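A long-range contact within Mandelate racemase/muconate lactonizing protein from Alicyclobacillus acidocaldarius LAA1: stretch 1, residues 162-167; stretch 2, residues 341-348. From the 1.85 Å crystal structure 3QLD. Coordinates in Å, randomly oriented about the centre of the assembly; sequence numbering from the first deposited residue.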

# COMPACT_ATOMS: atom_id res chain seq x y z
N GLU A 162 -33.35 -15.91 -14.55
CA GLU A 162 -34.72 -16.17 -14.10
C GLU A 162 -35.02 -15.21 -12.97
O GLU A 162 -36.19 -14.84 -12.75
N GLN A 163 -33.96 -14.73 -12.30
CA GLN A 163 -34.14 -13.92 -11.09
C GLN A 163 -34.14 -12.44 -11.39
O GLN A 163 -34.39 -11.62 -10.50
N GLY A 164 -33.87 -12.11 -12.65
CA GLY A 164 -33.92 -10.74 -13.15
C GLY A 164 -32.62 -9.93 -13.21
O GLY A 164 -32.66 -8.72 -13.55
N PHE A 165 -31.49 -10.56 -12.87
CA PHE A 165 -30.19 -9.84 -12.82
C PHE A 165 -29.92 -9.36 -14.22
O PHE A 165 -30.10 -10.13 -15.17
N ARG A 166 -29.43 -8.13 -14.35
CA ARG A 166 -29.39 -7.45 -15.64
C ARG A 166 -28.00 -7.58 -16.29
O ARG A 166 -27.75 -7.06 -17.39
N ARG A 167 -27.11 -8.29 -15.61
CA ARG A 167 -25.76 -8.59 -16.15
C ARG A 167 -25.34 -9.89 -15.59
O ARG A 167 -25.64 -10.19 -14.41
N ALA A 341 -33.10 -5.17 -0.53
CA ALA A 341 -33.78 -6.13 -1.42
C ALA A 341 -34.07 -5.51 -2.77
O ALA A 341 -34.04 -4.32 -2.90
N PHE A 342 -34.36 -6.34 -3.77
CA PHE A 342 -34.83 -5.84 -5.05
C PHE A 342 -36.11 -5.01 -4.87
O PHE A 342 -37.01 -5.42 -4.11
N VAL A 343 -36.18 -3.84 -5.50
CA VAL A 343 -37.46 -3.13 -5.67
C VAL A 343 -38.32 -3.72 -6.84
O VAL A 343 -39.56 -3.67 -6.83
N GLU A 344 -37.62 -4.23 -7.85
CA GLU A 344 -38.17 -5.04 -8.96
C GLU A 344 -37.08 -6.06 -9.29
O GLU A 344 -35.93 -5.87 -8.86
N PRO A 345 -37.39 -7.14 -10.02
CA PRO A 345 -36.28 -8.09 -10.23
C PRO A 345 -35.04 -7.43 -10.89
O PRO A 345 -35.17 -6.62 -11.83
N GLY A 346 -33.86 -7.70 -10.33
CA GLY A 346 -32.62 -7.13 -10.85
C GLY A 346 -32.38 -5.66 -10.59
O GLY A 346 -31.41 -5.08 -11.10
N VAL A 347 -33.25 -5.04 -9.79
CA VAL A 347 -33.17 -3.60 -9.57
C VAL A 347 -33.25 -3.25 -8.09
O VAL A 347 -34.02 -3.87 -7.35
N ILE A 348 -32.50 -2.24 -7.66
CA ILE A 348 -32.55 -1.87 -6.27
C ILE A 348 -32.79 -0.38 -6.21
O ILE A 348 -32.27 0.39 -7.03

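This is a small contact between a loop and a turn that leads into a strand, built on a pair of closely apposed glycines and an edge-to-face pair of phenylalanines, with no hydrogen bond crossing between the stretches. Its first rule is that glycine buys proximity. G164, at positive phi just after a helix, closes a Schellman motif; G346, also at positive phi, sits within the type II turn from E344 to V347, which is held by the hydrogen bond from V347 N to E344 O (3.0 Å). A CB on G164 would come 2.5 Å from P345 CB, and one on G346 would come 1.8 Å from G164 O. With no CB on G346, its CA approaches G164 O to 3.1 Å, in a CA-H...O contact with an angle of 147° at the hydrogen.

The second rule is that a side chain may start away from its partner and still reach it. F165 has its CA-to-CB bond directed away from the other stretch, yet with chi1 in m (-76°) and chi2 at -81° the ring comes back within reach. F342 points toward stretch 1, also with chi1 in m, and turns its edge to the face of F165: F342 CZ lies 3.7 Å from F165 CE1, with ring planes at 72° and centroids 5.5 Å apart.

Beside the phenylalanine pair, other side chains add further contacts. P345, directed sideways in a C-gamma exo pucker, sets its CB 3.6 Å from Q163 O, so ring carbon meets backbone oxygen. Q163 itself (m, t) points sideways and keeps its side chain at least 5.3 Å from stretch 2. R166 points toward it and folds through m, m, t: its CG lies 4.0 Å from G346 O, while V347 CG2, from a t rotamer, covers one guanidinium face at 4.0 Å from R166 NH2. The arginine thus contributes here by packing.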

# COMPACT_ATOMS: atom_id res chain seq x y z
CB GLU A 162 -34.88 -17.62 -13.65
CG GLU A 162 -35.00 -18.64 -14.80
CD GLU A 162 -34.69 -20.09 -14.39
OE1 GLU A 162 -34.51 -20.38 -13.17
OE2 GLU A 162 -34.64 -20.97 -15.29
CB GLN A 163 -33.08 -14.29 -10.06
CG GLN A 163 -33.23 -15.73 -9.58
CD GLN A 163 -32.12 -16.14 -8.67
OE1 GLN A 163 -32.02 -15.63 -7.55
NE2 GLN A 163 -31.28 -17.06 -9.12
CB PHE A 165 -29.07 -10.78 -12.44
CG PHE A 165 -29.04 -11.13 -10.99
CD1 PHE A 165 -28.47 -10.25 -10.06
CD2 PHE A 165 -29.55 -12.36 -10.56
CE1 PHE A 165 -28.46 -10.60 -8.69
CE2 PHE A 165 -29.52 -12.70 -9.20
CZ PHE A 165 -28.95 -11.80 -8.26
CB ARG A 166 -29.80 -6.00 -15.46
CG ARG A 166 -31.31 -5.86 -15.02
CD ARG A 166 -32.30 -6.43 -16.09
NE ARG A 166 -33.64 -5.86 -15.87
CZ ARG A 166 -33.90 -4.55 -15.84
NH1 ARG A 166 -32.92 -3.68 -16.03
NH2 ARG A 166 -35.12 -4.08 -15.61
CB ARG A 167 -24.76 -7.51 -15.75
CG ARG A 167 -23.42 -7.55 -16.54
CD ARG A 167 -22.46 -6.40 -16.21
NE ARG A 167 -22.06 -6.43 -14.79
CZ ARG A 167 -21.67 -5.33 -14.14
NH1 ARG A 167 -21.53 -4.19 -14.79
NH2 ARG A 167 -21.34 -5.38 -12.85
CB ALA A 341 -35.11 -6.64 -0.78
CB PHE A 342 -35.14 -7.02 -5.96
CG PHE A 342 -33.93 -7.71 -6.56
CD1 PHE A 342 -32.85 -6.99 -7.08
CD2 PHE A 342 -33.91 -9.11 -6.65
CE1 PHE A 342 -31.75 -7.65 -7.67
CE2 PHE A 342 -32.82 -9.78 -7.22
CZ PHE A 342 -31.73 -9.04 -7.75
CB VAL A 343 -37.26 -1.58 -5.82
CG1 VAL A 343 -36.41 -1.23 -7.04
CG2 VAL A 343 -38.59 -0.85 -5.87
CB GLU A 344 -38.47 -4.20 -10.22
CG GLU A 344 -39.53 -3.10 -10.10
CD GLU A 344 -40.96 -3.59 -9.80
OE1 GLU A 344 -41.24 -4.81 -9.86
OE2 GLU A 344 -41.82 -2.72 -9.48
CB PRO A 345 -36.92 -9.20 -11.10
CG PRO A 345 -38.40 -9.15 -10.67
CD PRO A 345 -38.68 -7.67 -10.53
CB VAL A 347 -34.30 -2.83 -10.29
CG1 VAL A 347 -34.08 -1.31 -10.18
CG2 VAL A 347 -34.42 -3.26 -11.75
CB ILE A 348 -31.22 -2.29 -5.48
CG1 ILE A 348 -31.11 -3.78 -5.40
CG2 ILE A 348 -31.23 -1.75 -4.07
CD1 ILE A 348 -29.85 -4.40 -4.56